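Local coordinates for mandelate racemase / muconate lactonizing enzyme family protein (Agrobacterium tumefaciens, PDB 4DXK), which belongs to the enolase superfamily (mandelate racemase subgroup), binds a metal ion in its barrel and probably acts as a lyase or racemase, at residues A[198-203]-A[234-239]; A[238-243]-A[285-290]; A[274-279]-A[302-307]; A[307-312]-A[335-340]. All coordinates share one frame; numbering follows the deposited sequence. Where two conformers were deposited one is given.

Interaction 1: residues A[198-203]-A[234-239]; sequences EPFEKI and TPYQTF
Y236 lays its ring against the helix of 198-203, one face over CB of F200 at 3.9 Å from the ring centroid, a CH-pi contact. The touch is off-centre: F200 CB lies 3.6 Å from Y236 CG, near the rim. Over the opposite face sits CB of Y236's own neighbour P235, so the ring is held between two aliphatic carbons. The two aromatic rings meet obliquely, their planes 39° apart. F200 carries its CG anti to its own carbonyl carbon (chi1 -61°), which sends the ring on past Y236 until CE1 is 3.9 Å from CG2 of T238. At the phenol end the extended chain of E201 crosses Y236; in the conformer given, E201 OE2 comes to 3.1 Å from Y236 OH, a partly exposed place where polar ends suit both residues. F200, wholly apolar and buried, also meets I213 and V215. An aromatic residue on helix 190-207 thus packs against strand 212-216 and the turn leading into strand 240-242, the layering of helices outside strands in a TIM-type (beta/alpha) barrel.

Interaction 2: residues A[238-243]-A[285-290]; sequences TFWHED and AGVVML. With NA (sodium ion), chain C.
The six-membered ring of W240 takes the sulfur of M289 over one face, SD 4.3 Å from the centroid and 17° off the normal: a Met-aromatic contact. V287 approaches the same indole obliquely, CG2 3.7 Å from W240 CE3, while Y118 makes an edge-to-face pair with it. In the conformer given, M289 bends at chi2 and chi3, a flexibility that suits a thioether here and folds its methyl back to the indole, CE 3.5 Å from W240 CZ2, and near E242 OE1. The indole nitrogen serves E242: NE1 gives a bent hydrogen bond of 3.0 Å to OE1, on its anti side, and K172 forms a salt bridge with the same oxygen. E242 OE2 binds the sodium ion at 2.3 Å, alongside E216 and E268; D243 OD2 accepts from a water on the metal. Strands 240-242 and 287-290 do not pair directly. Strand 264-266 runs between them in the parallel barrel sheet, A316 of strand 315-317 touches W240, V287 and M289, and F276 of helix 272-281 packs on V288.

Interaction 3: residues A[274-279]-A[302-307]; sequences WAFRDL and RKIASM
F276 and I304 join two neighbouring outer helices of the (beta/alpha) barrel, 272-281 and 297-310, which flank strand 287-290 in the chain. The isoleucine uses both branches. Its CG2 methyl sits over one face of the phenyl ring, 4.0 Å from the centroid and 22° off the normal, a CH-pi contact displaced toward the CG side of the ring. The longer branch reaches the ring at another point. Because I304 CG1 stands anti to the carbonyl carbon (chi1 -69°) and CG2 anti to the backbone N, the beta-branched side chain spreads across the ring with two arms, a shape suited to covering a flat apolar surface. Both residues also rest on V288 and L290 of strand 287-290, which form the floor between the helices.

Farther along, M307 in the conformer given brings its sulfur toward the other helix, and it also packs on R273 and L280. Beyond this apolar layer, R277 leads its guanidinium away from the contact: NE forms a salt bridge with E281, and NH1 donates to A310 O of a neighbouring subunit, so the buried charge has partners both within the chain and in the assembly. K303 reaches D62 in another salt bridge. Within segments 274-279 and 302-307 the nearest CA atoms are those of F276 and I304, and between their side chains I304 CD1 comes to 3.5 Å from F276 CD2.

Interaction 4: residues A[307-312]-A[335-340]; sequences MAEAWH and NAPNAL
A Schellman motif ends helix 297-310, and against its last turns packs a type I beta turn, A336 to A339, in the loop that follows helix 323-335 of the barrel. H312, with positive phi, is the C-prime residue, and its N bonds to O of E309 at 2.9 Å. E309 CB meets the amide, 3.7 Å from N338 ND2; the extended glutamate crosses obliquely, its carboxylate plane stacked within 12° of the amide plane. A water joins them, donating to E309 OE1 at 2.8 Å and to N338 OD1 at 2.7 Å. OE1 also forms a salt bridge with R273 of a neighbouring subunit, which suits an acidic residue at this partly exposed site. N338 sets CG between its backbone N and carbonyl carbon (chi1 65°), and ND2 donates to O of A305 in the helix and to O of L313 just beyond its end. An amide suits this corner because it can give and accept at once. P337 adds a touch from its ring, CB 3.8 Å from E309 OE2.

How the interactions relate
All four contacts belong to one barrel domain. Interactions 1 and 2 share T238 and F239: the turn that packs on helix 190-207 runs straight into the strand carrying metal ligand E242. Interaction 2 holds that ligand, whereas the side chain of F200 in interaction 1 is about 14 Å from a bound sodium ion. The side chain of F276 in interaction 3 is about 12 Å from a bound sodium ion. Interaction 3 backs strand 287-290 from outside, L290 CD2 lying 3.7 Å from I304 CG2. Interactions 3 and 4 share M307 on helix 297-310, their centres 10 Å apart. Interaction 4 meets the same strand through A308 CB, 3.8 Å from V288 CG2, and L340 CD2 reaches back to F239 CE2 at 4.1 Å.

Interaction 1: residues A[198-203]-A[234-239]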
loop_
_atom_site.group_PDB
_atom_site.type_symbol
_atom_site.label_atom_id
_atom_site.label_comp_id
_atom_site.label_asym_id
_atom_site.label_seq_id
_atom_site.Cartn_x
_atom_site.Cartn_y
_atom_site.Cartn_z
ATOM N N GLU A 198 -32.751 -8.018 21.639
ATOM C CA GLU A 198 -34.059 -8.657 21.753
ATOM C C GLU A 198 -35.061 -8.381 20.616
ATOM O O GLU A 198 -35.767 -9.296 20.203
ATOM C CB GLU A 198 -34.660 -8.392 23.133
ATOM C CG GLU A 198 -33.859 -9.061 24.250
ATOM C CD GLU A 198 -34.572 -9.061 25.587
ATOM O OE1 GLU A 198 -35.182 -8.030 25.938
ATOM O OE2 GLU A 198 -34.516 -10.094 26.285
ATOM N N PRO A 199 -35.117 -7.141 20.086
ATOM C CA PRO A 199 -36.023 -6.953 18.945
ATOM C C PRO A 199 -35.678 -7.842 17.749
ATOM O O PRO A 199 -36.582 -8.271 17.035
ATOM C CB PRO A 199 -35.820 -5.482 18.577
ATOM C CG PRO A 199 -35.393 -4.835 19.847
ATOM C CD PRO A 199 -34.574 -5.858 20.572
ATOM N N PHE A 200 -34.391 -8.088 17.519
ATOM C CA PHE A 200 -33.985 -8.958 16.422
ATOM C C PHE A 200 -34.484 -10.385 16.657
ATOM O O PHE A 200 -34.988 -11.037 15.738
ATOM C CB PHE A 200 -32.466 -8.927 16.255
ATOM C CG PHE A 200 -31.929 -7.564 15.925
ATOM C CD1 PHE A 200 -31.835 -7.139 14.610
ATOM C CD2 PHE A 200 -31.542 -6.696 16.937
ATOM C CE1 PHE A 200 -31.353 -5.873 14.307
ATOM C CE2 PHE A 200 -31.062 -5.433 16.641
ATOM C CZ PHE A 200 -30.967 -5.020 15.329
ATOM N N GLU A 201 -34.335 -10.865 17.889
ATOM C CA GLU A 201 -34.823 -12.188 18.268
ATOM C C GLU A 201 -36.320 -12.289 18.030
ATOM O O GLU A 201 -36.810 -13.269 17.465
ATOM C CB GLU A 201 -34.529 -12.449 19.744
ATOM C CG GLU A 201 -33.059 -12.589 20.066
ATOM C CD GLU A 201 -32.743 -12.252 21.508
ATOM O OE1 GLU A 201 -33.593 -12.511 22.389
ATOM O OE2 GLU A 201 -31.640 -11.723 21.755
ATOM N N LYS A 202 -37.045 -11.266 18.468
ATOM C CA LYS A 202 -38.501 -11.266 18.363
ATOM C C LYS A 202 -38.964 -11.234 16.901
ATOM O O LYS A 202 -39.894 -11.946 16.523
ATOM C CB LYS A 202 -39.111 -10.111 19.169
ATOM C CG LYS A 202 -38.800 -10.168 20.669
ATOM C CD LYS A 202 -39.625 -9.164 21.474
ATOM C CE LYS A 202 -38.820 -8.579 22.634
ATOM N NZ LYS A 202 -38.278 -9.631 23.535
ATOM N N ILE A 203 -38.304 -10.435 16.069
ATOM C CA ILE A 203 -38.656 -10.389 14.652
ATOM C C ILE A 203 -38.403 -11.733 13.977
ATOM O O ILE A 203 -39.261 -12.241 13.255
ATOM C CB ILE A 203 -37.877 -9.286 13.904
ATOM C CG1 ILE A 203 -38.317 -7.906 14.394
ATOM C CG2 ILE A 203 -38.095 -9.403 12.398
ATOM C CD1 ILE A 203 -37.364 -6.779 14.012
ATOM N N THR A 234 -24.282 -10.741 14.305
ATOM C CA THR A 234 -24.085 -11.829 13.345
ATOM C C THR A 234 -25.225 -12.869 13.279
ATOM O O THR A 234 -25.657 -13.213 12.178
ATOM C CB THR A 234 -22.724 -12.537 13.561
ATOM O OG1 THR A 234 -21.668 -11.574 13.459
ATOM C CG2 THR A 234 -22.503 -13.628 12.527
ATOM N N PRO A 235 -25.731 -13.352 14.435
ATOM C CA PRO A 235 -26.742 -14.420 14.347
ATOM C C PRO A 235 -28.066 -13.983 13.725
ATOM O O PRO A 235 -28.897 -14.843 13.440
ATOM C CB PRO A 235 -26.981 -14.806 15.813
ATOM C CG PRO A 235 -25.784 -14.334 16.550
ATOM C CD PRO A 235 -25.332 -13.096 15.832
ATOM N N TYR A 236 -28.281 -12.688 13.530
ATOM C CA TYR A 236 -29.600 -12.210 13.124
ATOM C C TYR A 236 -29.735 -11.883 11.645
ATOM O O TYR A 236 -30.784 -11.411 11.206
ATOM C CB TYR A 236 -30.035 -11.040 14.004
ATOM C CG TYR A 236 -29.963 -11.407 15.462
ATOM C CD1 TYR A 236 -30.943 -12.199 16.044
ATOM C CD2 TYR A 236 -28.889 -11.007 16.249
ATOM C CE1 TYR A 236 -30.867 -12.561 17.375
ATOM C CE2 TYR A 236 -28.807 -11.362 17.578
ATOM C CZ TYR A 236 -29.800 -12.139 18.135
ATOM O OH TYR A 236 -29.724 -12.498 19.461
ATOM N N GLN A 237 -28.679 -12.150 10.883
ATOM C CA GLN A 237 -28.705 -11.953 9.433
ATOM C C GLN A 237 -29.188 -10.553 9.054
ATOM O O GLN A 237 -30.125 -10.399 8.274
ATOM C CB GLN A 237 -29.592 -13.005 8.754
ATOM C CG GLN A 237 -29.150 -14.444 8.995
ATOM C CD GLN A 237 -29.740 -15.048 10.260
ATOM O OE1 GLN A 237 -30.913 -14.836 10.583
ATOM N NE2 GLN A 237 -28.925 -15.808 10.983
ATOM N N THR A 238 -28.550 -9.536 9.621
ATOM C CA THR A 238 -28.925 -8.161 9.326
ATOM C C THR A 238 -28.586 -7.790 7.879
ATOM O O THR A 238 -27.659 -8.341 7.285
ATOM C CB THR A 238 -28.275 -7.196 10.316
ATOM O OG1 THR A 238 -26.860 -7.423 10.334
ATOM C CG2 THR A 238 -28.840 -7.422 11.710
ATOM N N PHE A 239 -29.354 -6.867 7.318
ATOM C CA PHE A 239 -29.243 -6.535 5.902
ATOM C C PHE A 239 -28.201 -5.451 5.640
ATOM O O PHE A 239 -27.410 -5.550 4.701
ATOM C CB PHE A 239 -30.607 -6.089 5.382
ATOM C CG PHE A 239 -30.664 -5.909 3.895
ATOM C CD1 PHE A 239 -30.606 -7.005 3.046
ATOM C CD2 PHE A 239 -30.780 -4.641 3.342
ATOM C CE1 PHE A 239 -30.671 -6.845 1.667
ATOM C CE2 PHE A 239 -30.856 -4.472 1.967
ATOM C CZ PHE A 239 -30.792 -5.576 1.128
#

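Interaction 2: residues A[238-243]-A[285-290]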
loop_
_atom_site.group_PDB
_atom_site.type_symbol
_atom_site.label_atom_id
_atom_site.label_comp_id
_atom_site.label_asym_id
_atom_site.label_seq_id
_atom_site.Cartn_x
_atom_site.Cartn_y
_atom_site.Cartn_z
ATOM N N THR A 238 -28.550 -9.536 9.621
ATOM C CA THR A 238 -28.925 -8.161 9.326
ATOM C C THR A 238 -28.586 -7.790 7.879
ATOM O O THR A 238 -27.659 -8.341 7.285
ATOM C CB THR A 238 -28.275 -7.196 10.316
ATOM O OG1 THR A 238 -26.860 -7.423 10.334
ATOM C CG2 THR A 238 -28.840 -7.422 11.710
ATOM N N PHE A 239 -29.354 -6.867 7.318
ATOM C CA PHE A 239 -29.243 -6.535 5.902
ATOM C C PHE A 239 -28.201 -5.451 5.640
ATOM O O PHE A 239 -27.410 -5.550 4.701
ATOM C CB PHE A 239 -30.607 -6.089 5.382
ATOM C CG PHE A 239 -30.664 -5.909 3.895
ATOM C CD1 PHE A 239 -30.606 -7.005 3.046
ATOM C CD2 PHE A 239 -30.780 -4.641 3.342
ATOM C CE1 PHE A 239 -30.671 -6.845 1.667
ATOM C CE2 PHE A 239 -30.856 -4.472 1.967
ATOM C CZ PHE A 239 -30.792 -5.576 1.128
ATOM N N TRP A 240 -28.216 -4.408 6.464
ATOM C CA TRP A 240 -27.182 -3.380 6.406
ATOM C C TRP A 240 -27.003 -2.737 7.765
ATOM O O TRP A 240 -27.904 -2.810 8.607
ATOM C CB TRP A 240 -27.447 -2.369 5.283
ATOM C CG TRP A 240 -28.474 -1.264 5.463
ATOM C CD1 TRP A 240 -28.686 -0.458 6.558
ATOM C CD2 TRP A 240 -29.357 -0.787 4.441
ATOM N NE1 TRP A 240 -29.661 0.482 6.270
ATOM C CE2 TRP A 240 -30.075 0.302 4.975
ATOM C CE3 TRP A 240 -29.614 -1.184 3.126
ATOM C CZ2 TRP A 240 -31.050 0.987 4.237
ATOM C CZ3 TRP A 240 -30.557 -0.486 2.391
ATOM C CH2 TRP A 240 -31.265 0.582 2.950
ATOM N N HIS A 241 -25.836 -2.137 7.981
ATOM C CA HIS A 241 -25.523 -1.416 9.211
ATOM C C HIS A 241 -25.259 0.021 8.827
ATOM O O HIS A 241 -24.221 0.342 8.226
ATOM C CB HIS A 241 -24.310 -2.025 9.915
ATOM C CG HIS A 241 -24.575 -3.378 10.497
ATOM N ND1 HIS A 241 -23.592 -4.138 11.098
ATOM C CD2 HIS A 241 -25.711 -4.113 10.572
ATOM C CE1 HIS A 241 -24.111 -5.281 11.513
ATOM N NE2 HIS A 241 -25.395 -5.294 11.200
ATOM N N GLU A 242 -26.219 0.881 9.145
ATOM C CA GLU A 242 -26.232 2.252 8.649
ATOM C C GLU A 242 -25.614 3.210 9.655
ATOM O O GLU A 242 -25.979 3.216 10.840
ATOM C CB GLU A 242 -27.673 2.657 8.345
ATOM C CG GLU A 242 -27.839 4.053 7.750
ATOM C CD GLU A 242 -29.270 4.320 7.321
ATOM O OE1 GLU A 242 -30.035 3.356 7.116
ATOM O OE2 GLU A 242 -29.655 5.506 7.207
ATOM N N ASP A 243 -24.683 4.025 9.172
ATOM C CA ASP A 243 -24.018 5.040 9.987
ATOM C C ASP A 243 -23.557 4.485 11.339
ATOM O O ASP A 243 -23.902 5.019 12.392
ATOM C CB ASP A 243 -24.925 6.265 10.134
ATOM C CG ASP A 243 -25.072 7.025 8.837
ATOM O OD1 ASP A 243 -24.128 6.980 8.039
ATOM O OD2 ASP A 243 -26.119 7.659 8.611
ATOM N N ALA A 285 -16.935 0.698 1.230
ATOM C CA ALA A 285 -18.281 1.166 0.912
ATOM C C ALA A 285 -19.222 -0.006 0.663
ATOM O O ALA A 285 -18.823 -1.023 0.100
ATOM C CB ALA A 285 -18.253 2.091 -0.298
ATOM N N GLY A 286 -20.479 0.151 1.054
ATOM C CA GLY A 286 -21.488 -0.878 0.855
ATOM C C GLY A 286 -22.690 -0.284 0.147
ATOM O O GLY A 286 -22.621 0.091 -1.029
ATOM N N VAL A 287 -23.810 -0.205 0.854
ATOM C CA VAL A 287 -24.977 0.470 0.314
ATOM C C VAL A 287 -24.715 1.967 0.386
ATOM O O VAL A 287 -24.412 2.502 1.463
ATOM C CB VAL A 287 -26.245 0.127 1.094
ATOM C CG1 VAL A 287 -27.441 0.825 0.473
ATOM C CG2 VAL A 287 -26.455 -1.385 1.116
ATOM N N VAL A 288 -24.786 2.637 -0.760
ATOM C CA VAL A 288 -24.514 4.064 -0.830
ATOM C C VAL A 288 -25.809 4.810 -0.542
ATOM O O VAL A 288 -26.762 4.790 -1.333
ATOM C CB VAL A 288 -23.890 4.450 -2.183
ATOM C CG1 VAL A 288 -23.758 5.968 -2.312
ATOM C CG2 VAL A 288 -22.530 3.758 -2.349
ATOM N N MET A 289 -25.839 5.452 0.623
ATOM C CA MET A 289 -27.001 6.204 1.083
ATOM C C MET A 289 -26.745 7.667 0.860
ATOM O O MET A 289 -25.621 8.145 0.997
ATOM C CB MET A 289 -27.220 6.005 2.576
ATOM C CG MET A 289 -26.990 4.623 3.027
ATOM S SD MET A 289 -28.259 3.456 2.520
ATOM C CE MET A 289 -29.709 4.122 3.349
ATOM N N LEU A 290 -27.804 8.389 0.531
ATOM C CA LEU A 290 -27.704 9.832 0.391
ATOM C C LEU A 290 -29.076 10.411 0.688
ATOM O O LEU A 290 -30.076 9.691 0.638
ATOM C CB LEU A 290 -27.230 10.211 -1.014
ATOM C CG LEU A 290 -28.030 9.720 -2.221
ATOM C CD1 LEU A 290 -29.259 10.573 -2.486
ATOM C CD2 LEU A 290 -27.149 9.698 -3.459
HETATM NA NA NA C . -30.597 7.093 8.611
HETATM O O HOH W 1 -28.559 7.470 9.666
HETATM O O HOH W 2 -31.489 8.774 10.002
#

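Interaction 3: residues A[274-279]-A[302-307]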
loop_
_atom_site.group_PDB
_atom_site.type_symbol
_atom_site.label_atom_id
_atom_site.label_comp_id
_atom_site.label_asym_id
_atom_site.label_seq_id
_atom_site.Cartn_x
_atom_site.Cartn_y
_atom_site.Cartn_z
ATOM N N TRP A 274 -17.778 14.457 -3.942
ATOM C CA TRP A 274 -16.422 14.346 -3.419
ATOM C C TRP A 274 -16.380 13.559 -2.111
ATOM O O TRP A 274 -15.444 12.781 -1.878
ATOM C CB TRP A 274 -15.766 15.737 -3.304
ATOM C CG TRP A 274 -15.505 16.297 -4.675
ATOM C CD1 TRP A 274 -14.364 16.156 -5.408
ATOM C CD2 TRP A 274 -16.431 17.011 -5.509
ATOM N NE1 TRP A 274 -14.517 16.744 -6.636
ATOM C CE2 TRP A 274 -15.778 17.270 -6.728
ATOM C CE3 TRP A 274 -17.744 17.461 -5.344
ATOM C CZ2 TRP A 274 -16.391 17.966 -7.776
ATOM C CZ3 TRP A 274 -18.356 18.146 -6.386
ATOM C CH2 TRP A 274 -17.674 18.398 -7.585
ATOM N N ALA A 275 -17.390 13.721 -1.265
ATOM C CA ALA A 275 -17.475 12.896 -0.061
ATOM C C ALA A 275 -17.674 11.428 -0.414
ATOM O O ALA A 275 -17.144 10.537 0.251
ATOM C CB ALA A 275 -18.593 13.377 0.864
ATOM N N PHE A 276 -18.441 11.181 -1.470
ATOM C CA PHE A 276 -18.702 9.811 -1.893
ATOM C C PHE A 276 -17.511 9.188 -2.612
ATOM O O PHE A 276 -17.277 7.988 -2.476
ATOM C CB PHE A 276 -20.027 9.715 -2.664
ATOM C CG PHE A 276 -21.207 9.866 -1.758
ATOM C CD1 PHE A 276 -21.749 8.765 -1.128
ATOM C CD2 PHE A 276 -21.716 11.120 -1.452
ATOM C CE1 PHE A 276 -22.813 8.902 -0.243
ATOM C CE2 PHE A 276 -22.784 11.262 -0.562
ATOM C CZ PHE A 276 -23.330 10.158 0.043
ATOM N N ARG A 277 -16.722 9.999 -3.314
ATOM C CA ARG A 277 -15.421 9.515 -3.778
ATOM C C ARG A 277 -14.579 9.051 -2.593
ATOM O O ARG A 277 -14.000 7.962 -2.612
ATOM C CB ARG A 277 -14.672 10.604 -4.547
ATOM C CG ARG A 277 -13.168 10.335 -4.683
ATOM C CD ARG A 277 -12.464 11.402 -5.514
ATOM N NE ARG A 277 -11.011 11.316 -5.342
ATOM C CZ ARG A 277 -10.152 12.312 -5.535
ATOM N NH1 ARG A 277 -10.562 13.492 -5.956
ATOM N NH2 ARG A 277 -8.862 12.111 -5.298
ATOM N N ASP A 278 -14.510 9.880 -1.556
ATOM C CA ASP A 278 -13.736 9.530 -0.372
ATOM C C ASP A 278 -14.249 8.215 0.229
ATOM O O ASP A 278 -13.461 7.357 0.636
ATOM C CB ASP A 278 -13.816 10.649 0.680
ATOM C CG ASP A 278 -13.065 11.917 0.277
ATOM O OD1 ASP A 278 -12.326 11.923 -0.731
ATOM O OD2 ASP A 278 -13.220 12.916 1.014
ATOM N N LEU A 279 -15.568 8.046 0.291
ATOM C CA LEU A 279 -16.148 6.824 0.825
ATOM C C LEU A 279 -15.755 5.621 -0.028
ATOM O O LEU A 279 -15.315 4.588 0.482
ATOM C CB LEU A 279 -17.669 6.958 0.900
ATOM C CG LEU A 279 -18.450 5.721 1.324
ATOM C CD1 LEU A 279 -18.108 5.333 2.749
ATOM C CD2 LEU A 279 -19.935 5.946 1.150
ATOM N N ARG A 302 -27.611 12.302 -8.561
ATOM C CA ARG A 302 -27.634 11.474 -9.756
ATOM C C ARG A 302 -26.216 11.037 -10.128
ATOM O O ARG A 302 -26.000 9.942 -10.659
ATOM C CB ARG A 302 -28.350 12.188 -10.927
ATOM C CG ARG A 302 -27.587 13.323 -11.586
ATOM C CD ARG A 302 -28.538 14.218 -12.367
ATOM N NE ARG A 302 -27.895 15.279 -13.127
ATOM C CZ ARG A 302 -27.882 15.339 -14.453
ATOM N NH1 ARG A 302 -28.429 14.369 -15.182
ATOM N NH2 ARG A 302 -27.306 16.369 -15.056
ATOM N N LYS A 303 -25.250 11.905 -9.868
ATOM C CA LYS A 303 -23.861 11.625 -10.201
ATOM C C LYS A 303 -23.259 10.667 -9.171
ATOM O O LYS A 303 -22.456 9.799 -9.517
ATOM C CB LYS A 303 -23.082 12.941 -10.296
ATOM C CG LYS A 303 -23.641 13.846 -11.393
ATOM C CD LYS A 303 -23.122 15.271 -11.343
ATOM C CE LYS A 303 -23.946 16.142 -12.296
ATOM N NZ LYS A 303 -23.478 17.556 -12.263
ATOM N N ILE A 304 -23.637 10.822 -7.908
ATOM C CA ILE A 304 -23.234 9.861 -6.881
ATOM C C ILE A 304 -23.739 8.464 -7.230
ATOM O O ILE A 304 -23.009 7.472 -7.117
ATOM C CB ILE A 304 -23.745 10.296 -5.491
ATOM C CG1 ILE A 304 -23.003 11.555 -5.025
ATOM C CG2 ILE A 304 -23.583 9.172 -4.474
ATOM C CD1 ILE A 304 -23.749 12.366 -3.979
ATOM N N ALA A 305 -24.982 8.385 -7.682
ATOM C CA ALA A 305 -25.553 7.090 -8.031
ATOM C C ALA A 305 -24.803 6.390 -9.162
ATOM O O ALA A 305 -24.512 5.193 -9.079
ATOM C CB ALA A 305 -27.026 7.232 -8.380
ATOM N N SER A 306 -24.488 7.118 -10.227
ATOM C CA SER A 306 -23.826 6.482 -11.366
ATOM C C SER A 306 -22.393 6.080 -11.033
ATOM O O SER A 306 -21.877 5.105 -11.583
ATOM C CB SER A 306 -23.874 7.367 -12.620
ATOM O OG SER A 306 -23.219 8.610 -12.426
ATOM N N MET A 307 -21.762 6.827 -10.131
ATOM C CA MET A 307 -20.427 6.495 -9.641
ATOM C C MET A 307 -20.473 5.273 -8.708
ATOM O O MET A 307 -19.591 4.412 -8.771
ATOM C CB MET A 307 -19.800 7.715 -8.958
ATOM C CG MET A 307 -18.394 7.483 -8.402
ATOM S SD MET A 307 -17.659 8.936 -7.615
ATOM C CE MET A 307 -18.875 10.184 -8.076
#

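Interaction 4: residues A[307-312]-A[335-340]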
loop_
_atom_site.group_PDB
_atom_site.type_symbol
_atom_site.label_atom_id
_atom_site.label_comp_id
_atom_site.label_asym_id
_atom_site.label_seq_id
_atom_site.Cartn_x
_atom_site.Cartn_y
_atom_site.Cartn_z
ATOM N N MET A 307 -21.762 6.827 -10.131
ATOM C CA MET A 307 -20.427 6.495 -9.641
ATOM C C MET A 307 -20.473 5.273 -8.708
ATOM O O MET A 307 -19.591 4.412 -8.771
ATOM C CB MET A 307 -19.800 7.715 -8.958
ATOM C CG MET A 307 -18.394 7.483 -8.402
ATOM S SD MET A 307 -17.659 8.936 -7.615
ATOM C CE MET A 307 -18.875 10.184 -8.076
ATOM N N ALA A 308 -21.491 5.169 -7.857
ATOM C CA ALA A 308 -21.654 3.969 -7.039
ATOM C C ALA A 308 -21.796 2.721 -7.918
ATOM O O ALA A 308 -21.243 1.657 -7.619
ATOM C CB ALA A 308 -22.838 4.119 -6.109
ATOM N N GLU A 309 -22.515 2.861 -9.028
ATOM C CA GLU A 309 -22.693 1.751 -9.954
ATOM C C GLU A 309 -21.369 1.308 -10.559
ATOM O O GLU A 309 -21.156 0.120 -10.813
ATOM C CB GLU A 309 -23.716 2.123 -11.038
ATOM C CG GLU A 309 -24.113 0.942 -11.914
ATOM C CD GLU A 309 -25.191 1.262 -12.934
ATOM O OE1 GLU A 309 -25.557 2.442 -13.086
ATOM O OE2 GLU A 309 -25.670 0.312 -13.589
ATOM N N ALA A 310 -20.464 2.264 -10.773
ATOM C CA ALA A 310 -19.134 1.937 -11.262
ATOM C C ALA A 310 -18.384 1.047 -10.272
ATOM O O ALA A 310 -17.515 0.271 -10.662
ATOM C CB ALA A 310 -18.328 3.204 -11.574
ATOM N N TRP A 311 -18.719 1.170 -8.983
ATOM C CA TRP A 311 -18.144 0.330 -7.928
ATOM C C TRP A 311 -18.974 -0.927 -7.646
ATOM O O TRP A 311 -18.721 -1.631 -6.684
ATOM C CB TRP A 311 -17.906 1.140 -6.640
ATOM C CG TRP A 311 -16.518 1.730 -6.568
ATOM C CD1 TRP A 311 -15.481 1.292 -5.778
ATOM C CD2 TRP A 311 -16.000 2.832 -7.327
ATOM N NE1 TRP A 311 -14.370 2.068 -5.996
ATOM C CE2 TRP A 311 -14.653 3.009 -6.948
ATOM C CE3 TRP A 311 -16.542 3.684 -8.297
ATOM C CZ2 TRP A 311 -13.845 4.012 -7.497
ATOM C CZ3 TRP A 311 -15.730 4.673 -8.842
ATOM C CH2 TRP A 311 -14.402 4.826 -8.442
ATOM N N HIS A 312 -19.958 -1.215 -8.496
ATOM C CA HIS A 312 -20.810 -2.399 -8.330
ATOM C C HIS A 312 -21.673 -2.338 -7.064
ATOM O O HIS A 312 -22.042 -3.383 -6.513
ATOM C CB HIS A 312 -19.989 -3.704 -8.320
ATOM C CG HIS A 312 -19.102 -3.881 -9.513
ATOM N ND1 HIS A 312 -19.594 -3.952 -10.797
ATOM C CD2 HIS A 312 -17.761 -4.031 -9.614
ATOM C CE1 HIS A 312 -18.594 -4.120 -11.642
ATOM N NE2 HIS A 312 -17.469 -4.173 -10.950
ATOM N N ASN A 335 -35.244 6.016 -11.909
ATOM C CA ASN A 335 -34.265 6.160 -12.974
ATOM C C ASN A 335 -32.978 5.358 -12.762
ATOM O O ASN A 335 -32.519 4.658 -13.655
ATOM C CB ASN A 335 -33.886 7.623 -13.194
ATOM C CG ASN A 335 -32.640 7.753 -14.019
ATOM O OD1 ASN A 335 -31.549 8.001 -13.479
ATOM N ND2 ASN A 335 -32.763 7.508 -15.311
ATOM N N ALA A 336 -32.363 5.492 -11.592
ATOM C CA ALA A 336 -31.017 4.960 -11.402
ATOM C C ALA A 336 -31.036 3.443 -11.477
ATOM O O ALA A 336 -31.707 2.805 -10.683
ATOM C CB ALA A 336 -30.454 5.413 -10.074
ATOM N N PRO A 337 -30.291 2.847 -12.423
ATOM C CA PRO A 337 -30.354 1.385 -12.520
ATOM C C PRO A 337 -29.946 0.669 -11.238
ATOM O O PRO A 337 -30.458 -0.413 -10.952
ATOM C CB PRO A 337 -29.395 1.070 -13.676
ATOM C CG PRO A 337 -29.524 2.278 -14.559
ATOM C CD PRO A 337 -29.597 3.440 -13.582
ATOM N N ASN A 338 -29.077 1.282 -10.441
ATOM C CA ASN A 338 -28.610 0.666 -9.201
ATOM C C ASN A 338 -29.384 1.102 -7.959
ATOM O O ASN A 338 -28.926 0.857 -6.851
ATOM C CB ASN A 338 -27.109 0.908 -8.989
ATOM C CG ASN A 338 -26.778 2.366 -8.794
ATOM O OD1 ASN A 338 -27.453 3.236 -9.350
ATOM N ND2 ASN A 338 -25.737 2.650 -8.014
ATOM N N ALA A 339 -30.553 1.726 -8.116
ATOM C CA ALA A 339 -31.380 2.003 -6.933
ATOM C C ALA A 339 -31.935 0.688 -6.377
ATOM O O ALA A 339 -32.537 -0.104 -7.106
ATOM C CB ALA A 339 -32.509 2.962 -7.258
ATOM N N LEU A 340 -31.731 0.467 -5.086
ATOM C CA LEU A 340 -32.059 -0.800 -4.442
ATOM C C LEU A 340 -33.442 -0.797 -3.809
ATOM O O LEU A 340 -34.232 -1.728 -3.981
ATOM C CB LEU A 340 -31.003 -1.085 -3.370
ATOM C CG LEU A 340 -31.165 -2.347 -2.531
ATOM C CD1 LEU A 340 -31.017 -3.596 -3.387
ATOM C CD2 LEU A 340 -30.141 -2.357 -1.416
HETATM O O HOH W 3 -26.805 4.544 -11.666
#